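PDB 3JTF: magnesium and cobalt efflux protein from Bordetella parapertussis, which probably takes part in magnesium and cobalt ion transport, and binds AMP through the pair of CBS domains present here. Local coordinates for residues A8-P13 with E118-Q123; D18-S23 with S39-Y44. One frame throughout, in Å; residues are numbered along the deposited sequence.

Interaction 1: A8-P13 with E118-Q123. With AMP (adenosine monophosphate), chain F; SO4 (sulfate ion), chain H.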
loop_
_atom_site.group_PDB
_atom_site.type_symbol
_atom_site.label_atom_id
_atom_site.label_comp_id
_atom_site.label_asym_id
_atom_site.label_seq_id
_atom_site.Cartn_x
_atom_site.Cartn_y
_atom_site.Cartn_z
ATOM N N ALA B 8 -21.229 0.318 2.936
ATOM C CA ALA B 8 -21.885 0.708 1.677
ATOM C C ALA B 8 -21.660 2.178 1.308
ATOM O O ALA B 8 -21.568 2.490 0.137
ATOM C CB ALA B 8 -23.406 0.405 1.719
ATOM N N ASP B 9 -21.587 3.069 2.294
ATOM C CA ASP B 9 -21.353 4.506 2.054
ATOM C C ASP B 9 -19.950 4.808 1.499
ATOM O O ASP B 9 -19.741 5.850 0.899
ATOM C CB ASP B 9 -21.469 5.306 3.371
ATOM C CG ASP B 9 -22.858 5.220 4.006
ATOM O OD1 ASP B 9 -23.828 5.037 3.249
ATOM O OD2 ASP B 9 -22.969 5.319 5.257
ATOM N N ILE B 10 -18.967 3.950 1.750
ATOM C CA ILE B 10 -17.590 4.311 1.373
ATOM C C ILE B 10 -16.905 3.340 0.393
ATOM O O ILE B 10 -15.800 3.591 -0.065
ATOM C CB ILE B 10 -16.699 4.457 2.631
ATOM C CG1 ILE B 10 -16.533 3.111 3.336
ATOM C CG2 ILE B 10 -17.304 5.516 3.606
ATOM C CD1 ILE B 10 -15.404 3.092 4.371
HETATM N N MSE B 11 -17.537 2.227 0.077
HETATM C CA MSE B 11 -16.867 1.224 -0.732
HETATM C C MSE B 11 -16.582 1.702 -2.149
HETATM O O MSE B 11 -17.313 2.525 -2.722
HETATM C CB MSE B 11 -17.704 -0.022 -0.778
HETATM C CG MSE B 11 -18.978 0.119 -1.538
HETATM SE SE MSE B 11 -20.055 -1.527 -1.419
HETATM C CE MSE B 11 -21.559 -0.805 -2.494
ATOM N N VAL B 12 -15.530 1.161 -2.730
ATOM C CA VAL B 12 -15.337 1.216 -4.181
ATOM C C VAL B 12 -16.380 0.291 -4.848
ATOM O O VAL B 12 -16.372 -0.883 -4.625
ATOM C CB VAL B 12 -13.928 0.750 -4.565
ATOM C CG1 VAL B 12 -13.728 0.730 -6.112
ATOM C CG2 VAL B 12 -12.895 1.631 -3.877
ATOM N N PRO B 13 -17.254 0.828 -5.701
ATOM C CA PRO B 13 -18.260 -0.037 -6.304
ATOM C C PRO B 13 -17.657 -1.065 -7.229
ATOM O O PRO B 13 -16.549 -0.871 -7.797
ATOM C CB PRO B 13 -19.186 0.922 -7.066
ATOM C CG PRO B 13 -18.467 2.199 -7.139
ATOM C CD PRO B 13 -17.392 2.235 -6.098
ATOM N N GLU B 118 -7.754 2.564 4.533
ATOM C CA GLU B 118 -7.634 3.978 4.188
ATOM C C GLU B 118 -8.976 4.634 3.960
ATOM O O GLU B 118 -9.205 5.729 4.489
ATOM C CB GLU B 118 -6.737 4.164 2.953
ATOM C CG GLU B 118 -6.431 5.628 2.549
ATOM C CD GLU B 118 -5.718 5.700 1.141
ATOM O OE1 GLU B 118 -4.609 5.120 1.021
ATOM O OE2 GLU B 118 -6.262 6.292 0.162
ATOM N N ASP B 119 -9.864 3.973 3.203
ATOM C CA ASP B 119 -11.226 4.480 2.977
ATOM C C ASP B 119 -11.968 4.675 4.310
ATOM O O ASP B 119 -12.682 5.635 4.497
ATOM C CB ASP B 119 -12.076 3.537 2.111
ATOM C CG ASP B 119 -11.509 3.320 0.705
ATOM O OD1 ASP B 119 -11.034 4.296 0.095
ATOM O OD2 ASP B 119 -11.526 2.145 0.249
ATOM N N VAL B 120 -11.841 3.711 5.213
ATOM C CA VAL B 120 -12.512 3.801 6.504
ATOM C C VAL B 120 -11.978 5.021 7.291
ATOM O O VAL B 120 -12.753 5.808 7.815
ATOM C CB VAL B 120 -12.303 2.487 7.299
ATOM C CG1 VAL B 120 -12.902 2.583 8.705
ATOM C CG2 VAL B 120 -12.890 1.269 6.513
ATOM N N LEU B 121 -10.654 5.166 7.350
ATOM C CA LEU B 121 -10.007 6.227 8.126
ATOM C C LEU B 121 -10.407 7.585 7.580
ATOM O O LEU B 121 -10.769 8.467 8.328
ATOM C CB LEU B 121 -8.494 6.086 8.080
ATOM C CG LEU B 121 -7.894 5.012 8.974
ATOM C CD1 LEU B 121 -6.410 4.794 8.565
ATOM C CD2 LEU B 121 -8.046 5.430 10.410
ATOM N N GLU B 122 -10.394 7.715 6.260
ATOM C CA GLU B 122 -10.771 8.971 5.625
ATOM C C GLU B 122 -12.205 9.386 5.939
ATOM O O GLU B 122 -12.452 10.532 6.243
ATOM C CB GLU B 122 -10.593 8.859 4.123
ATOM C CG GLU B 122 -9.138 8.849 3.742
ATOM C CD GLU B 122 -8.916 9.054 2.276
ATOM O OE1 GLU B 122 -9.673 8.445 1.484
ATOM O OE2 GLU B 122 -7.983 9.828 1.925
ATOM N N GLN B 123 -13.142 8.444 5.880
ATOM C CA GLN B 123 -14.521 8.785 6.145
ATOM C C GLN B 123 -14.721 9.152 7.593
ATOM O O GLN B 123 -15.409 10.143 7.867
ATOM C CB GLN B 123 -15.446 7.643 5.797
ATOM C CG GLN B 123 -16.881 7.909 6.132
ATOM C CD GLN B 123 -17.457 9.011 5.277
ATOM O OE1 GLN B 123 -17.208 9.065 4.083
ATOM N NE2 GLN B 123 -18.200 9.900 5.888
HETATM P P AMP F . -4.029 1.622 -2.846
HETATM O O1P AMP F . -3.898 0.154 -2.623
HETATM O O2P AMP F . -3.090 2.475 -2.060
HETATM O O3P AMP F . -4.058 1.979 -4.295
HETATM O "O5'" AMP F . -5.480 2.079 -2.371
HETATM C "C5'" AMP F . -5.881 3.436 -2.610
HETATM C "C4'" AMP F . -7.367 3.430 -2.797
HETATM O "O4'" AMP F . -7.802 2.874 -4.057
HETATM C "C3'" AMP F . -7.996 2.520 -1.738
HETATM O "O3'" AMP F . -8.067 3.166 -0.462
HETATM C "C2'" AMP F . -9.315 2.286 -2.380
HETATM O "O2'" AMP F . -9.953 3.619 -2.321
HETATM C "C1'" AMP F . -8.873 1.948 -3.811
HETATM N N9 AMP F . -8.371 0.587 -4.222
HETATM C C8 AMP F . -7.389 -0.211 -3.708
HETATM N N7 AMP F . -7.237 -1.349 -4.448
HETATM C C5 AMP F . -8.114 -1.264 -5.477
HETATM C C6 AMP F . -8.468 -2.083 -6.646
HETATM N N6 AMP F . -7.870 -3.262 -6.851
HETATM N N1 AMP F . -9.456 -1.650 -7.459
HETATM C C2 AMP F . -10.063 -0.475 -7.281
HETATM N N3 AMP F . -9.766 0.351 -6.263
HETATM C C4 AMP F . -8.830 -0.005 -5.333
HETATM S S SO4 H . -5.173 0.554 3.243
HETATM O O1 SO4 H . -3.737 0.441 3.451
HETATM O O2 SO4 H . -5.802 1.262 4.294
HETATM O O3 SO4 H . -5.392 1.213 1.938
HETATM O O4 SO4 H . -5.728 -0.770 3.116
#
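I10 and D119 bring the two backbones closest, their CA atoms 6.6 Å apart, where the chain at residues 8-10 passes helix 117-126; no hydrogen bond joins the segments. I10 does most of the work, and its two branches reach different turns of the helix. Its CG1 sits between the backbone N and the carbonyl carbon (chi1 66°), and CD1 beyond it lies over the backbone of D119 and V120, 3.7 Å from V120 CA. It also meets the methyl V120 CG2 at 3.8 Å. The other branch, I10 CG2, presses on the Q123 side chain one turn later, 3.5 Å from Q123 CG, and the two side chains cross obliquely. The Q123 amide is held from outside the contact, its NE2 hydrogen-bonded to D127 OD2. L87 of helix 87-96 touches both I10 and Q123. The contact closes the CBS domain pair from its two ends: the N-terminal segment 8-13 adds its strand 12-13 to the edge of the sheet next to strand 111-116 and packs on helix 117-126. Closer to the nucleotide the contact turns polar. D119 OD1 accepts from both ribose hydroxyls of AMP, 2.7 Å from O2' and 3.2 Å from O3', while D119 OD2 takes the backbone N-H of T116, which ties the second carboxylate oxygen to the residue just ahead of helix 117-126. V12 approaches the same sugar from the strand, its CG2 3.9 Å from AMP O2', and its CG1 lies near N3 and C2 of the adenine.

Interaction 2: D18-S23 with S39-Y44. With AMP (adenosine monophosphate), chain F; SO4 (sulfate ion), chain H.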
loop_
_atom_site.group_PDB
_atom_site.type_symbol
_atom_site.label_atom_id
_atom_site.label_comp_id
_atom_site.label_asym_id
_atom_site.label_seq_id
_atom_site.Cartn_x
_atom_site.Cartn_y
_atom_site.Cartn_z
ATOM N N ASP B 18 -10.421 -2.798 -9.883
ATOM C CA ASP B 18 -9.368 -3.307 -10.722
ATOM C C ASP B 18 -9.132 -4.745 -10.281
ATOM O O ASP B 18 -8.665 -5.001 -9.143
ATOM C CB ASP B 18 -8.073 -2.486 -10.578
ATOM C CG ASP B 18 -8.193 -1.100 -11.170
ATOM O OD1 ASP B 18 -8.785 -0.974 -12.253
ATOM O OD2 ASP B 18 -7.717 -0.117 -10.557
ATOM N N LEU B 19 -9.453 -5.668 -11.179
ATOM C CA LEU B 19 -9.405 -7.106 -10.907
ATOM C C LEU B 19 -8.406 -7.751 -11.782
ATOM O O LEU B 19 -8.102 -7.215 -12.834
ATOM C CB LEU B 19 -10.724 -7.752 -11.299
ATOM C CG LEU B 19 -11.993 -7.218 -10.658
ATOM C CD1 LEU B 19 -13.227 -7.978 -11.129
ATOM C CD2 LEU B 19 -11.848 -7.350 -9.202
ATOM N N LEU B 20 -7.946 -8.938 -11.402
ATOM C CA LEU B 20 -7.061 -9.725 -12.254
ATOM C C LEU B 20 -7.704 -11.081 -12.573
ATOM O O LEU B 20 -8.239 -11.739 -11.694
ATOM C CB LEU B 20 -5.725 -9.955 -11.532
ATOM C CG LEU B 20 -4.845 -8.711 -11.274
ATOM C CD1 LEU B 20 -3.548 -9.065 -10.533
ATOM C CD2 LEU B 20 -4.526 -7.993 -12.592
ATOM N N ASP B 21 -7.603 -11.501 -13.831
ATOM C CA ASP B 21 -8.094 -12.791 -14.279
ATOM C C ASP B 21 -6.920 -13.770 -14.189
ATOM O O ASP B 21 -5.931 -13.623 -14.928
ATOM C CB ASP B 21 -8.554 -12.658 -15.711
ATOM C CG ASP B 21 -8.946 -13.972 -16.358
ATOM O OD1 ASP B 21 -8.790 -15.068 -15.803
ATOM O OD2 ASP B 21 -9.409 -13.857 -17.493
ATOM N N ILE B 22 -7.078 -14.787 -13.360
ATOM C CA ILE B 22 -6.014 -15.731 -13.071
ATOM C C ILE B 22 -5.570 -16.487 -14.359
ATOM O O ILE B 22 -4.469 -16.993 -14.398
ATOM C CB ILE B 22 -6.410 -16.738 -11.965
ATOM C CG1 ILE B 22 -5.207 -17.552 -11.425
ATOM C CG2 ILE B 22 -7.455 -17.753 -12.486
ATOM C CD1 ILE B 22 -4.152 -16.754 -10.802
ATOM N N SER B 23 -6.405 -16.540 -15.400
ATOM C CA SER B 23 -6.072 -17.281 -16.620
ATOM C C SER B 23 -5.163 -16.514 -17.578
ATOM O O SER B 23 -4.694 -17.085 -18.552
ATOM C CB SER B 23 -7.342 -17.660 -17.384
ATOM O OG SER B 23 -8.222 -18.426 -16.544
ATOM N N SER B 39 -1.820 -1.637 -5.044
ATOM C CA SER B 39 -0.912 -2.685 -4.585
ATOM C C SER B 39 -1.593 -4.059 -4.495
ATOM O O SER B 39 -0.911 -5.068 -4.465
ATOM C CB SER B 39 -0.348 -2.336 -3.205
ATOM O OG SER B 39 -1.417 -2.005 -2.290
ATOM N N ARG B 40 -2.914 -4.080 -4.398
ATOM C CA ARG B 40 -3.671 -5.302 -4.146
ATOM C C ARG B 40 -4.847 -5.449 -5.126
ATOM O O ARG B 40 -5.523 -4.478 -5.427
ATOM C CB ARG B 40 -4.222 -5.283 -2.733
ATOM C CG ARG B 40 -3.169 -5.161 -1.617
ATOM C CD ARG B 40 -3.813 -4.593 -0.365
ATOM N NE ARG B 40 -4.156 -3.198 -0.611
ATOM C CZ ARG B 40 -4.515 -2.326 0.312
ATOM N NH1 ARG B 40 -4.791 -1.092 -0.050
ATOM N NH2 ARG B 40 -4.580 -2.681 1.594
ATOM N N PHE B 41 -5.087 -6.666 -5.593
ATOM C CA PHE B 41 -6.086 -6.937 -6.630
ATOM C C PHE B 41 -6.893 -8.144 -6.254
ATOM O O PHE B 41 -6.326 -9.213 -6.017
ATOM C CB PHE B 41 -5.402 -7.163 -7.973
ATOM C CG PHE B 41 -4.540 -6.022 -8.385
ATOM C CD1 PHE B 41 -3.232 -5.923 -7.915
ATOM C CD2 PHE B 41 -5.049 -5.018 -9.186
ATOM C CE1 PHE B 41 -2.447 -4.857 -8.236
ATOM C CE2 PHE B 41 -4.275 -3.951 -9.549
ATOM C CZ PHE B 41 -2.956 -3.847 -9.063
ATOM N N PRO B 42 -8.218 -7.989 -6.173
ATOM C CA PRO B 42 -9.024 -9.202 -6.225
ATOM C C PRO B 42 -8.789 -9.975 -7.517
ATOM O O PRO B 42 -8.628 -9.376 -8.563
ATOM C CB PRO B 42 -10.471 -8.696 -6.152
ATOM C CG PRO B 42 -10.369 -7.257 -5.705
ATOM C CD PRO B 42 -9.051 -6.785 -6.272
ATOM N N VAL B 43 -8.756 -11.293 -7.390
ATOM C CA VAL B 43 -8.490 -12.205 -8.483
ATOM C C VAL B 43 -9.699 -13.051 -8.766
ATOM O O VAL B 43 -10.363 -13.535 -7.831
ATOM C CB VAL B 43 -7.271 -13.101 -8.144
ATOM C CG1 VAL B 43 -7.016 -14.117 -9.279
ATOM C CG2 VAL B 43 -6.019 -12.204 -7.910
ATOM N N TYR B 44 -10.053 -13.171 -10.048
ATOM C CA TYR B 44 -11.155 -14.036 -10.424
ATOM C C TYR B 44 -10.754 -15.116 -11.412
ATOM O O TYR B 44 -9.689 -15.099 -11.977
ATOM C CB TYR B 44 -12.340 -13.228 -10.968
ATOM C CG TYR B 44 -12.127 -12.652 -12.345
ATOM C CD1 TYR B 44 -12.470 -13.372 -13.481
ATOM C CD2 TYR B 44 -11.581 -11.374 -12.504
ATOM C CE1 TYR B 44 -12.286 -12.828 -14.774
ATOM C CE2 TYR B 44 -11.416 -10.809 -13.764
ATOM C CZ TYR B 44 -11.762 -11.529 -14.891
ATOM O OH TYR B 44 -11.574 -10.968 -16.146
HETATM P P AMP F . -4.029 1.622 -2.846
HETATM O O1P AMP F . -3.898 0.154 -2.623
HETATM O O2P AMP F . -3.090 2.475 -2.060
HETATM O O3P AMP F . -4.058 1.979 -4.295
HETATM O "O5'" AMP F . -5.480 2.079 -2.371
HETATM C "C5'" AMP F . -5.881 3.436 -2.610
HETATM C "C4'" AMP F . -7.367 3.430 -2.797
HETATM O "O4'" AMP F . -7.802 2.874 -4.057
HETATM C "C3'" AMP F . -7.996 2.520 -1.738
HETATM O "O3'" AMP F . -8.067 3.166 -0.462
HETATM C "C2'" AMP F . -9.315 2.286 -2.380
HETATM O "O2'" AMP F . -9.953 3.619 -2.321
HETATM C "C1'" AMP F . -8.873 1.948 -3.811
HETATM N N9 AMP F . -8.371 0.587 -4.222
HETATM C C8 AMP F . -7.389 -0.211 -3.708
HETATM N N7 AMP F . -7.237 -1.349 -4.448
HETATM C C5 AMP F . -8.114 -1.264 -5.477
HETATM C C6 AMP F . -8.468 -2.083 -6.646
HETATM N N6 AMP F . -7.870 -3.262 -6.851
HETATM N N1 AMP F . -9.456 -1.650 -7.459
HETATM C C2 AMP F . -10.063 -0.475 -7.281
HETATM N N3 AMP F . -9.766 0.351 -6.263
HETATM C C4 AMP F . -8.830 -0.005 -5.333
HETATM S S SO4 H . -5.173 0.554 3.243
HETATM O O1 SO4 H . -3.737 0.441 3.451
HETATM O O2 SO4 H . -5.802 1.262 4.294
HETATM O O3 SO4 H . -5.392 1.213 1.938
HETATM O O4 SO4 H . -5.728 -0.770 3.116
HETATM O O HOH W 1 -9.571 -11.503 -18.850
#
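L20 is gripped at both backbone polar atoms by strand 40-44: its N donates to P42 O (3.0 Å), and its O accepts from Y44 N (2.8 Å). The parallel ladder continues with I22 N to Y44 O, which is almost straight at 178°. Just before the ladder, the backbone of D18 reads the adenine edge, N donating to AMP N1 (2.9 Å) and O accepting from N6. R40 O takes a second hydrogen bond from N6, so the two segments share the amino group. R40 then sends its guanidinium to the phosphate, NH1 donating to AMP O1P at 3.0 Å, and both NH1 and NH2 also bind a sulfate ion, probably from the crystallisation liquor. Strands 20-21 and 40-44 are the parallel pair of a beta-alpha-beta unit in the first CBS repeat, connected through helix 26-35. On the face turned to that helix, L20 CG and CD1 rest against F41 CB, and L29, T32 and I33 press on L20. Y44 lies on the other face with D21: D21 CA sits over the ring in a CH-pi contact, offset toward its rim and 4.0 Å from the centroid, while L19 CB meets the ring edge in plane. L19 CD2 packs on P42 CB at 3.6 Å. At the strand end, D21 OD1 accepts from S23 N in an Asx turn.

How the interactions relate
Interaction 2 is nested within the loop that interaction 1 closes, and the two lie on opposite sides of the chain's centre, with about 6 Å between their nearest atoms. Both are partly buried. Interaction 2 joins neighbouring strands within the first CBS repeat by a hydrogen-bonded ladder, whereas interaction 1 joins the N-terminal segment to helix 117-126 by mainly apolar packing, with no hydrogen bond between the segments and less than half the buried area. AMP bridges them: 8-13 with 118-123 handles the ribose through a carboxylate, and 18-23 with 39-44 takes the adenine edge through backbone atoms and the phosphate through an arginine. H38 and T116 add further bonds to the nucleotide.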